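Local structure of sensor protein (Rhodopseudomonas palustris, 2OOL) at residues Y185-D190 against N290-M295; M282-V287 against G294-H299; I286-R291 against V320-I325. The protein senses light through a bound biliverdin chromophore as the chromophore-binding part of a bacteriophytochrome, and probably passes the signal to a histidine kinase module. One frame throughout, in Å; residues are numbered along the deposited sequence.

Contact 1. Residues Y185-D190 against N290-M295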
loop_
_atom_site.group_PDB
_atom_site.type_symbol
_atom_site.label_atom_id
_atom_site.label_comp_id
_atom_site.label_asym_id
_atom_site.label_seq_id
_atom_site.Cartn_x
_atom_site.Cartn_y
_atom_site.Cartn_z
ATOM N N TYR A 185 -13.938 -0.040 -18.107
ATOM C CA TYR A 185 -14.887 -0.544 -19.090
ATOM C C TYR A 185 -16.076 -1.051 -18.295
ATOM O O TYR A 185 -15.902 -1.919 -17.441
ATOM C CB TYR A 185 -14.249 -1.741 -19.817
ATOM C CG TYR A 185 -15.036 -2.318 -20.978
ATOM C CD1 TYR A 185 -15.637 -3.580 -20.895
ATOM C CD2 TYR A 185 -15.143 -1.638 -22.162
ATOM C CE1 TYR A 185 -16.345 -4.122 -21.968
ATOM C CE2 TYR A 185 -15.870 -2.166 -23.250
ATOM C CZ TYR A 185 -16.452 -3.426 -23.149
ATOM O OH TYR A 185 -17.184 -3.932 -24.243
ATOM N N GLN A 186 -17.273 -0.546 -18.592
ATOM C CA GLN A 186 -18.468 -0.924 -17.839
ATOM C C GLN A 186 -19.399 -1.711 -18.738
ATOM O O GLN A 186 -19.594 -1.343 -19.897
ATOM C CB GLN A 186 -19.231 0.335 -17.357
ATOM C CG GLN A 186 -20.415 0.025 -16.434
ATOM C CD GLN A 186 -21.241 1.258 -16.089
ATOM O OE1 GLN A 186 -22.104 1.218 -15.217
ATOM N NE2 GLN A 186 -20.978 2.342 -16.762
ATOM N N PHE A 187 -19.978 -2.778 -18.204
ATOM C CA PHE A 187 -20.901 -3.641 -18.992
ATOM C C PHE A 187 -22.326 -3.052 -18.921
ATOM O O PHE A 187 -22.759 -2.601 -17.838
ATOM C CB PHE A 187 -20.882 -5.073 -18.461
ATOM C CG PHE A 187 -19.621 -5.872 -18.841
ATOM C CD1 PHE A 187 -18.697 -6.216 -17.876
ATOM C CD2 PHE A 187 -19.362 -6.214 -20.170
ATOM C CE1 PHE A 187 -17.535 -6.893 -18.218
ATOM C CE2 PHE A 187 -18.239 -6.909 -20.520
ATOM C CZ PHE A 187 -17.306 -7.251 -19.552
ATOM N N ALA A 188 -22.988 -2.988 -20.085
ATOM C CA ALA A 188 -24.454 -2.816 -20.222
ATOM C C ALA A 188 -25.188 -4.143 -19.947
ATOM O O ALA A 188 -24.572 -5.231 -19.891
ATOM C CB ALA A 188 -24.793 -2.363 -21.657
ATOM N N ALA A 189 -26.503 -4.052 -19.848
ATOM C CA ALA A 189 -27.387 -5.185 -19.562
ATOM C C ALA A 189 -27.240 -6.311 -20.577
ATOM O O ALA A 189 -27.341 -7.454 -20.208
ATOM C CB ALA A 189 -28.832 -4.693 -19.506
ATOM N N ASP A 190 -26.919 -5.981 -21.830
ATOM C CA ASP A 190 -26.717 -6.985 -22.889
ATOM C C ASP A 190 -25.265 -7.479 -23.041
ATOM O O ASP A 190 -24.909 -8.093 -24.055
ATOM C CB ASP A 190 -27.244 -6.454 -24.229
ATOM C CG ASP A 190 -26.378 -5.329 -24.835
ATOM O OD1 ASP A 190 -25.290 -5.007 -24.314
ATOM O OD2 ASP A 190 -26.799 -4.761 -25.863
ATOM N N ASN A 290 -21.811 -10.530 -6.931
ATOM C CA ASN A 290 -21.365 -11.743 -7.607
ATOM C C ASN A 290 -21.585 -11.701 -9.118
ATOM O O ASN A 290 -21.773 -12.735 -9.779
ATOM C CB ASN A 290 -22.048 -12.975 -7.006
ATOM C CG ASN A 290 -21.561 -13.300 -5.587
ATOM O OD1 ASN A 290 -22.348 -13.288 -4.630
ATOM N ND2 ASN A 290 -20.283 -13.623 -5.452
ATOM N N ARG A 291 -21.501 -10.500 -9.668
ATOM C CA ARG A 291 -21.759 -10.264 -11.067
ATOM C C ARG A 291 -20.676 -9.308 -11.571
ATOM O O ARG A 291 -20.285 -8.396 -10.852
ATOM C CB ARG A 291 -23.139 -9.628 -11.171
ATOM C CG ARG A 291 -23.843 -9.720 -12.490
ATOM C CD ARG A 291 -25.171 -8.917 -12.370
ATOM N NE ARG A 291 -25.910 -8.682 -13.614
ATOM C CZ ARG A 291 -26.706 -9.571 -14.231
ATOM N NH1 ARG A 291 -26.866 -10.834 -13.775
ATOM N NH2 ARG A 291 -27.345 -9.193 -15.349
ATOM N N LEU A 292 -20.212 -9.514 -12.796
ATOM C CA LEU A 292 -19.192 -8.666 -13.426
ATOM C C LEU A 292 -19.802 -7.300 -13.810
ATOM O O LEU A 292 -20.695 -7.202 -14.654
ATOM C CB LEU A 292 -18.570 -9.413 -14.631
ATOM C CG LEU A 292 -17.140 -9.135 -15.113
ATOM C CD1 LEU A 292 -16.087 -9.138 -13.985
ATOM C CD2 LEU A 292 -16.770 -10.129 -16.206
ATOM N N TRP A 293 -19.361 -6.245 -13.137
ATOM C CA TRP A 293 -19.863 -4.907 -13.415
ATOM C C TRP A 293 -19.087 -4.245 -14.526
ATOM O O TRP A 293 -19.624 -3.421 -15.275
ATOM C CB TRP A 293 -19.781 -4.081 -12.135
ATOM C CG TRP A 293 -20.222 -2.656 -12.259
ATOM C CD1 TRP A 293 -21.446 -2.149 -11.932
ATOM C CD2 TRP A 293 -19.426 -1.534 -12.692
ATOM N NE1 TRP A 293 -21.467 -0.790 -12.150
ATOM C CE2 TRP A 293 -20.240 -0.391 -12.612
ATOM C CE3 TRP A 293 -18.115 -1.395 -13.149
ATOM C CZ2 TRP A 293 -19.790 0.873 -12.976
ATOM C CZ3 TRP A 293 -17.663 -0.128 -13.509
ATOM C CH2 TRP A 293 -18.499 0.984 -13.407
ATOM N N GLY A 294 -17.803 -4.573 -14.588
ATOM C CA GLY A 294 -16.845 -3.964 -15.521
ATOM C C GLY A 294 -15.423 -4.509 -15.335
ATOM O O GLY A 294 -15.197 -5.455 -14.576
ATOM N N MET A 295 -14.471 -3.902 -16.053
ATOM C CA MET A 295 -13.060 -4.282 -16.000
ATOM C C MET A 295 -12.169 -3.044 -16.091
ATOM O O MET A 295 -12.523 -2.077 -16.764
ATOM C CB MET A 295 -12.693 -5.155 -17.201
ATOM C CG MET A 295 -13.601 -6.297 -17.482
ATOM S SD MET A 295 -12.940 -7.909 -16.986
ATOM C CE MET A 295 -12.108 -8.314 -18.527
HETATM O O HOH W 1 -22.232 -2.356 -15.215
#

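Contact 2. Residues M282-V287 against G294-H299. With LBV (3-[2-[(Z)-[3-(2-carboxyethyl)-5-[(Z)-(4-ethenyl-3-methyl-5-oxidanylidene-pyrrol-2-ylidene)methyl]-4-methyl-pyrrol-1-ium -2-ylidene]methyl]-5-[(Z)-[(3E)-3-ethylidene-4-methyl-5-oxidanylidene-pyrrolidin-2-ylidene]methyl]-4-methyl-1H-pyrrol-3- yl]propanoic acid), chain C.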
loop_
_atom_site.group_PDB
_atom_site.type_symbol
_atom_site.label_atom_id
_atom_site.label_comp_id
_atom_site.label_asym_id
_atom_site.label_seq_id
_atom_site.Cartn_x
_atom_site.Cartn_y
_atom_site.Cartn_z
ATOM N N MET A 282 -3.205 -6.329 -19.393
ATOM C CA MET A 282 -3.538 -6.770 -18.045
ATOM C C MET A 282 -4.904 -6.242 -17.661
ATOM O O MET A 282 -5.197 -5.037 -17.859
ATOM C CB MET A 282 -2.539 -6.226 -17.028
ATOM C CG MET A 282 -2.970 -6.557 -15.568
ATOM S SD MET A 282 -1.757 -6.057 -14.334
ATOM C CE MET A 282 -1.710 -4.329 -14.563
ATOM N N SER A 283 -5.715 -7.079 -17.042
ATOM C CA SER A 283 -7.023 -6.618 -16.611
ATOM C C SER A 283 -7.417 -7.153 -15.239
ATOM O O SER A 283 -6.923 -8.159 -14.797
ATOM C CB SER A 283 -8.085 -6.889 -17.702
ATOM O OG SER A 283 -8.120 -8.245 -18.121
ATOM N N ILE A 284 -8.262 -6.364 -14.565
ATOM C CA ILE A 284 -8.754 -6.609 -13.228
ATOM C C ILE A 284 -10.267 -6.432 -13.291
ATOM O O ILE A 284 -10.788 -5.396 -13.764
ATOM C CB ILE A 284 -8.175 -5.606 -12.201
ATOM C CG1 ILE A 284 -6.624 -5.598 -12.172
ATOM C CG2 ILE A 284 -8.737 -5.848 -10.840
ATOM C CD1 ILE A 284 -6.041 -4.498 -12.983
ATOM N N SER A 285 -10.982 -7.422 -12.797
ATOM C CA SER A 285 -12.461 -7.430 -12.736
ATOM C C SER A 285 -13.032 -6.444 -11.720
ATOM O O SER A 285 -12.441 -6.198 -10.672
ATOM C CB SER A 285 -12.943 -8.874 -12.404
ATOM O OG SER A 285 -12.566 -9.744 -13.463
ATOM N N ILE A 286 -14.193 -5.877 -12.020
ATOM C CA ILE A 286 -14.974 -5.177 -10.994
ATOM C C ILE A 286 -16.237 -5.975 -10.800
ATOM O O ILE A 286 -16.982 -6.188 -11.744
ATOM C CB ILE A 286 -15.319 -3.716 -11.395
ATOM C CG1 ILE A 286 -14.032 -2.933 -11.685
ATOM C CG2 ILE A 286 -16.229 -3.045 -10.312
ATOM C CD1 ILE A 286 -14.279 -1.581 -12.399
ATOM N N VAL A 287 -16.446 -6.441 -9.576
ATOM C CA VAL A 287 -17.490 -7.416 -9.268
ATOM C C VAL A 287 -18.435 -6.892 -8.201
ATOM O O VAL A 287 -18.049 -6.662 -7.044
ATOM C CB VAL A 287 -16.862 -8.758 -8.770
ATOM C CG1 VAL A 287 -17.928 -9.769 -8.273
ATOM C CG2 VAL A 287 -15.993 -9.411 -9.883
ATOM N N GLY A 294 -17.803 -4.573 -14.588
ATOM C CA GLY A 294 -16.845 -3.964 -15.521
ATOM C C GLY A 294 -15.423 -4.509 -15.335
ATOM O O GLY A 294 -15.197 -5.455 -14.576
ATOM N N MET A 295 -14.471 -3.902 -16.053
ATOM C CA MET A 295 -13.060 -4.282 -16.000
ATOM C C MET A 295 -12.169 -3.044 -16.091
ATOM O O MET A 295 -12.523 -2.077 -16.764
ATOM C CB MET A 295 -12.693 -5.155 -17.201
ATOM C CG MET A 295 -13.601 -6.297 -17.482
ATOM S SD MET A 295 -12.940 -7.909 -16.986
ATOM C CE MET A 295 -12.108 -8.314 -18.527
ATOM N N ILE A 296 -11.044 -3.081 -15.383
ATOM C CA ILE A 296 -9.926 -2.180 -15.608
ATOM C C ILE A 296 -9.022 -2.900 -16.581
ATOM O O ILE A 296 -8.530 -3.980 -16.294
ATOM C CB ILE A 296 -9.159 -1.888 -14.314
ATOM C CG1 ILE A 296 -10.137 -1.387 -13.250
ATOM C CG2 ILE A 296 -8.037 -0.885 -14.581
ATOM C CD1 ILE A 296 -9.490 -0.766 -12.025
ATOM N N SER A 297 -8.894 -2.333 -17.776
ATOM C CA SER A 297 -8.116 -2.921 -18.857
ATOM C C SER A 297 -6.893 -2.034 -19.132
ATOM O O SER A 297 -7.033 -0.837 -19.380
ATOM C CB SER A 297 -8.963 -2.946 -20.121
ATOM O OG SER A 297 -8.282 -3.519 -21.233
ATOM N N CYS A 298 -5.717 -2.651 -19.083
ATOM C CA CYS A 298 -4.432 -1.988 -19.149
ATOM C C CYS A 298 -3.663 -2.491 -20.398
ATOM O O CYS A 298 -3.392 -3.655 -20.530
ATOM C CB CYS A 298 -3.633 -2.306 -17.879
ATOM S SG CYS A 298 -4.501 -2.174 -16.269
ATOM N N HIS A 299 -3.307 -1.588 -21.307
ATOM C CA HIS A 299 -2.595 -1.968 -22.518
ATOM C C HIS A 299 -1.240 -1.255 -22.604
ATOM O O HIS A 299 -1.084 -0.119 -22.147
ATOM C CB HIS A 299 -3.402 -1.539 -23.734
ATOM C CG HIS A 299 -4.636 -2.343 -23.968
ATOM N ND1 HIS A 299 -5.626 -1.923 -24.837
ATOM C CD2 HIS A 299 -5.068 -3.513 -23.423
ATOM C CE1 HIS A 299 -6.604 -2.818 -24.834
ATOM N NE2 HIS A 299 -6.286 -3.793 -23.995
HETATM C C1A LBV C . -13.174 -11.444 -29.896
HETATM C C1B LBV C . -12.038 -13.728 -26.257
HETATM O O1B LBV C . -8.106 -17.037 -22.322
HETATM C C1C LBV C . -10.716 -10.455 -23.403
HETATM O O1C LBV C . -7.191 -8.202 -20.314
HETATM C C1D LBV C . -11.229 -5.891 -24.564
HETATM C C2A LBV C . -13.969 -12.490 -30.638
HETATM C C2B LBV C . -11.675 -14.749 -25.368
HETATM O O2B LBV C . -8.577 -15.536 -20.782
HETATM C C2C LBV C . -10.228 -9.665 -22.340
HETATM O O2C LBV C . -6.631 -8.629 -22.412
HETATM C C2D LBV C . -12.090 -4.858 -24.990
HETATM C C3A LBV C . -13.819 -13.630 -29.615
HETATM C C3B LBV C . -11.107 -14.162 -24.240
HETATM C C3C LBV C . -10.500 -8.347 -22.669
HETATM C C3D LBV C . -11.433 -3.677 -24.720
HETATM C C4A LBV C . -13.049 -13.179 -28.508
HETATM C C4B LBV C . -11.171 -12.750 -24.428
HETATM C C4C LBV C . -11.115 -8.328 -23.932
HETATM C C4D LBV C . -10.198 -4.014 -24.151
HETATM C CAA LBV C . -14.363 -14.931 -29.719
HETATM C CAB LBV C . -10.537 -14.922 -23.033
HETATM C CAC LBV C . -9.515 -10.054 -21.024
HETATM C CAD LBV C . -11.928 -2.428 -25.014
HETATM C CBA LBV C . -15.283 -15.512 -30.845
HETATM C CBB LBV C . -9.023 -14.987 -23.057
HETATM C CBC LBV C . -7.985 -10.250 -21.261
HETATM C CBD LBV C . -11.253 -1.251 -24.714
HETATM C CGB LBV C . -8.530 -15.937 -21.948
HETATM C CGC LBV C . -7.185 -8.909 -21.334
HETATM C CHB LBV C . -12.725 -14.035 -27.439
HETATM C CHC LBV C . -10.648 -11.865 -23.435
HETATM C CHD LBV C . -11.576 -7.232 -24.666
HETATM C CMA LBV C . -13.249 -12.809 -31.957
HETATM C CMB LBV C . -11.836 -16.268 -25.606
HETATM C CMC LBV C . -10.135 -7.178 -21.728
HETATM C CMD LBV C . -13.497 -4.958 -25.619
HETATM N N_A LBV C . -12.701 -11.904 -28.719
HETATM O O_A LBV C . -12.978 -10.303 -30.305
HETATM N N_B LBV C . -11.735 -12.575 -25.635
HETATM N N_C LBV C . -11.211 -9.602 -24.316
HETATM N N_D LBV C . -10.122 -5.343 -24.096
HETATM O O_D LBV C . -9.295 -3.255 -23.759
HETATM O O HOH W 2 -6.415 -5.581 -20.761
#

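Contact 3. Residues I286-R291 against V320-I325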
loop_
_atom_site.group_PDB
_atom_site.type_symbol
_atom_site.label_atom_id
_atom_site.label_comp_id
_atom_site.label_asym_id
_atom_site.label_seq_id
_atom_site.Cartn_x
_atom_site.Cartn_y
_atom_site.Cartn_z
ATOM N N ILE A 286 -14.193 -5.877 -12.020
ATOM C CA ILE A 286 -14.974 -5.177 -10.994
ATOM C C ILE A 286 -16.237 -5.975 -10.800
ATOM O O ILE A 286 -16.982 -6.188 -11.744
ATOM C CB ILE A 286 -15.319 -3.716 -11.395
ATOM C CG1 ILE A 286 -14.032 -2.933 -11.685
ATOM C CG2 ILE A 286 -16.229 -3.045 -10.312
ATOM C CD1 ILE A 286 -14.279 -1.581 -12.399
ATOM N N VAL A 287 -16.446 -6.441 -9.576
ATOM C CA VAL A 287 -17.490 -7.416 -9.268
ATOM C C VAL A 287 -18.435 -6.892 -8.201
ATOM O O VAL A 287 -18.049 -6.662 -7.044
ATOM C CB VAL A 287 -16.862 -8.758 -8.770
ATOM C CG1 VAL A 287 -17.928 -9.769 -8.273
ATOM C CG2 VAL A 287 -15.993 -9.411 -9.883
ATOM N N ARG A 288 -19.698 -6.749 -8.580
ATOM C CA ARG A 288 -20.741 -6.295 -7.663
ATOM C C ARG A 288 -21.886 -7.318 -7.626
ATOM O O ARG A 288 -22.399 -7.703 -8.673
ATOM C CB ARG A 288 -21.276 -4.933 -8.110
ATOM C CG ARG A 288 -20.280 -3.760 -7.964
ATOM C CD ARG A 288 -20.952 -2.427 -7.495
ATOM N NE ARG A 288 -20.750 -2.290 -6.052
ATOM C CZ ARG A 288 -21.690 -2.236 -5.113
ATOM N NH1 ARG A 288 -22.992 -2.210 -5.404
ATOM N NH2 ARG A 288 -21.303 -2.166 -3.841
ATOM N N ASP A 289 -22.281 -7.747 -6.429
ATOM C CA ASP A 289 -23.352 -8.748 -6.254
ATOM C C ASP A 289 -23.054 -10.044 -7.032
ATOM O O ASP A 289 -23.934 -10.569 -7.734
ATOM C CB ASP A 289 -24.724 -8.189 -6.702
ATOM C CG ASP A 289 -24.990 -6.755 -6.210
ATOM O OD1 ASP A 289 -24.555 -6.405 -5.085
ATOM O OD2 ASP A 289 -25.639 -5.972 -6.947
ATOM N N ASN A 290 -21.811 -10.530 -6.931
ATOM C CA ASN A 290 -21.365 -11.743 -7.607
ATOM C C ASN A 290 -21.585 -11.701 -9.118
ATOM O O ASN A 290 -21.773 -12.735 -9.779
ATOM C CB ASN A 290 -22.048 -12.975 -7.006
ATOM C CG ASN A 290 -21.561 -13.300 -5.587
ATOM O OD1 ASN A 290 -22.348 -13.288 -4.630
ATOM N ND2 ASN A 290 -20.283 -13.623 -5.452
ATOM N N ARG A 291 -21.501 -10.500 -9.668
ATOM C CA ARG A 291 -21.759 -10.264 -11.067
ATOM C C ARG A 291 -20.676 -9.308 -11.571
ATOM O O ARG A 291 -20.285 -8.396 -10.852
ATOM C CB ARG A 291 -23.139 -9.628 -11.171
ATOM C CG ARG A 291 -23.843 -9.720 -12.490
ATOM C CD ARG A 291 -25.171 -8.917 -12.370
ATOM N NE ARG A 291 -25.910 -8.682 -13.614
ATOM C CZ ARG A 291 -26.706 -9.571 -14.231
ATOM N NH1 ARG A 291 -26.866 -10.834 -13.775
ATOM N NH2 ARG A 291 -27.345 -9.193 -15.349
ATOM N N VAL A 320 -11.645 -1.084 -3.801
ATOM C CA VAL A 320 -12.131 0.186 -3.212
ATOM C C VAL A 320 -13.045 0.943 -4.169
ATOM O O VAL A 320 -14.061 1.564 -3.734
ATOM C CB VAL A 320 -10.970 1.112 -2.799
ATOM C CG1 VAL A 320 -11.496 2.549 -2.302
ATOM C CG2 VAL A 320 -10.122 0.447 -1.752
ATOM N N LEU A 321 -12.661 0.939 -5.455
ATOM C CA LEU A 321 -13.493 1.490 -6.533
ATOM C C LEU A 321 -14.852 0.777 -6.488
ATOM O O LEU A 321 -15.905 1.419 -6.488
ATOM C CB LEU A 321 -12.836 1.266 -7.914
ATOM C CG LEU A 321 -13.577 1.792 -9.160
ATOM C CD1 LEU A 321 -13.880 3.324 -9.063
ATOM C CD2 LEU A 321 -12.888 1.479 -10.479
ATOM N N THR A 322 -14.822 -0.545 -6.440
ATOM C CA THR A 322 -16.041 -1.351 -6.376
ATOM C C THR A 322 -16.976 -0.901 -5.258
ATOM O O THR A 322 -18.165 -0.677 -5.491
ATOM C CB THR A 322 -15.682 -2.836 -6.222
ATOM O OG1 THR A 322 -14.768 -3.205 -7.276
ATOM C CG2 THR A 322 -16.941 -3.729 -6.255
ATOM N N TRP A 323 -16.454 -0.723 -4.055
ATOM C CA TRP A 323 -17.262 -0.181 -2.955
ATOM C C TRP A 323 -17.856 1.205 -3.259
ATOM O O TRP A 323 -19.024 1.485 -2.929
ATOM C CB TRP A 323 -16.410 -0.062 -1.705
ATOM C CG TRP A 323 -17.083 0.599 -0.587
ATOM C CD1 TRP A 323 -16.899 1.868 -0.158
ATOM C CD2 TRP A 323 -18.057 0.015 0.276
ATOM N NE1 TRP A 323 -17.710 2.126 0.914
ATOM C CE2 TRP A 323 -18.439 1.005 1.198
ATOM C CE3 TRP A 323 -18.661 -1.246 0.345
ATOM C CZ2 TRP A 323 -19.393 0.775 2.198
ATOM C CZ3 TRP A 323 -19.606 -1.480 1.349
ATOM C CH2 TRP A 323 -19.963 -0.472 2.255
ATOM N N GLN A 324 -17.056 2.082 -3.863
ATOM C CA GLN A 324 -17.509 3.431 -4.129
ATOM C C GLN A 324 -18.558 3.514 -5.240
ATOM O O GLN A 324 -19.436 4.380 -5.210
ATOM C CB GLN A 324 -16.342 4.358 -4.440
ATOM C CG GLN A 324 -16.693 5.855 -4.290
ATOM C CD GLN A 324 -16.866 6.335 -2.840
ATOM O OE1 GLN A 324 -16.813 5.558 -1.876
ATOM N NE2 GLN A 324 -17.041 7.627 -2.692
ATOM N N ILE A 325 -18.463 2.638 -6.222
ATOM C CA ILE A 325 -19.508 2.506 -7.240
ATOM C C ILE A 325 -20.862 2.335 -6.569
ATOM O O ILE A 325 -21.818 3.052 -6.891
ATOM C CB ILE A 325 -19.252 1.286 -8.154
ATOM C CG1 ILE A 325 -18.132 1.609 -9.165
ATOM C CG2 ILE A 325 -20.548 0.915 -8.859
ATOM C CD1 ILE A 325 -17.421 0.410 -9.809
HETATM O O HOH W 3 -14.512 -5.960 -7.586
#

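Contact 1. Residues Y185-D190 against N290-M295
Gln186 lays its CG over one face of the Trp293 indole, a CH-pi contact with CG 3.7 Å from the centroid of the six-membered ring and 14° off the ring normal. With CG anti to its backbone N (chi1 -174°) and the chain extended beyond, Gln186 runs on across the same ring, and its amide plane lies only 27° from the plane of the indole. OE1 of Gln186 then comes 3.2 Å from CZ2 of Trp293. On the other face of the sheet, CE1 of Phe187 reaches CG of Leu292 at 3.9 Å and touches CG of Met295. CD1 of Phe187 passes CA of Gly294, and the ring has CD1 of Tyr185 above one face.

Antiparallel backbone pairing holds the strands in register. Tyr185 and Met295 form a hydrogen-bonded pair, N of Tyr185 to O of Met295 and N of Met295 to O of Tyr185, both 2.8 Å. Beyond them N of Phe187 donates to O of Trp293 at 3.0 Å, nearly straight at the hydrogen. A water donates to this same O of Trp293 and to O of Phe187, continuing the link where the direct bonds stop. In between, Gln186 and Gly294 are a non-hydrogen-bonded pair whose CA atoms are 4.2 Å apart.

Trp293 and Gly294 together lie across from the single residue Ile286 of the next strand, a classic beta bulge in the GAF domain sheet. The backbone bonds and the water thus set the register, while the side chains add packing but no direct polar link: Gln186 lends the indole its aliphatic carbon, and on the opposite face Phe187, Leu292 and Met295, which touches the chromophore, meet through carbon.

Contact 2. Residues M282-V287 against G294-H299
Met282 and Cys298 open the series of backbone bonds, N of Met282 donating to O of Cys298 and N of Cys298 returning to O of Met282 at 2.7 Å. Ile284 and Ile296 form a second reciprocal pair, and N of Ile286 gives a third link to O of Gly294, approaching from above the carbonyl plane; the return bond from N of Gly294 is weak. Two CA-H...O contacts lie between these pairs, the closer from CA of Ser283 to O of Ile296 at 3.1 Å.

Apolar contacts fill the face that carries Met282, Ile284, Ile286, Ile296 and Cys298. The bend at chi3 (62°) turns CE of Met282 to within 3.9 Å of SG of Cys298, and CD1 of Ile286 meets CG1 of Ile296. Helix 308-332 covers this side.

Polar groups and the chromophore occupy the other face. OG of Ser283 lies 2.4 Å from the propionate O1C of LBV, a hydrogen bond modelled so short that its exact length is doubtful. OG of Ser297, anti to its backbone N (chi1 -179°), points at the carbonyl O_D of LBV, 2.7 Å away. A water donates to O1C and to OG of Ser297, joining the two serine sites. CE1 of His299 comes 2.9 Å from O_D, and CE of Met295 touches the methyl CMC of LBV. Arg231 bonds to the hydroxyls of both Ser283 and Ser285, and Ser285 is also bonded to O of Tyr225.

This is a two-faced beta hairpin of a phytochrome GAF domain, apolar toward the helix and lining the bilin pocket with Ser283, Met295, Ser297 and His299.

Contact 3. Residues I286-R291 against V320-I325
The Arg288 and Thr322 side chains run alongside one another, pointing opposite ways, with CG of the arginine 3.8 Å from CG2 of the threonine. Bends at chi2 and chi3 (chi3 98°) carry the Arg288 chain over the helix, where NE donates to the backbone O of Thr322 at 3.1 Å. The bond is bent, 139° at the hydrogen, with the donor above the carbonyl plane and O of Thr322 tilted from the guanidinium plane. Ile325 lies against Arg288 with the same opposed heading, its CG2 3.6 Å from CD of Arg288, so the aliphatic part of the arginine packs on the helix while NE makes the polar link.

Ile286 lies deeper and crosses both Leu321 and Ile325 obliquely. Its two branches divide the work: CD1 meets CD2 of Leu321 at 3.9 Å, while CG2 touches CD1 of Ile325 and lies 3.4 Å from OG1 of Thr322. That hydroxyl is hydrogen-bonded to O of Ala318, one turn back in the helix. A water, 2.8 Å from each of its two partners, donates to OG1 of Thr322 and accepts from N of Val287.

Strand 286-288 meets helix 320-325 at 42°, with the axes 8.3 Å apart. The ring of Trp323 meets Trp323 of the second subunit edge-to-face. This is sheet-on-helix packing of a GAF domain, against a helix that also contributes to the dimer interface.

In the fold
From the N terminus, strand 181-187 comes first, and contact 1 closes the longest loop, bringing residues 185-190 beside 290-295 about a hundred residues on. Contact 2 lies partly within that span: 282-287 starts inside it, and its hairpin partner 294-299 runs past its end. Contact 3 starts on the same strand as contact 2, at 286-291, and reaches forward to 320-325, so its loop crosses both others. Strand 291-300 serves contacts 1 and 2, setting three neighbouring strands side by side, and contact 3 fixes helix 308-332 to them. Trp293 of contact 1 packs on Ile325 of contact 3, joining sheet and helix directly.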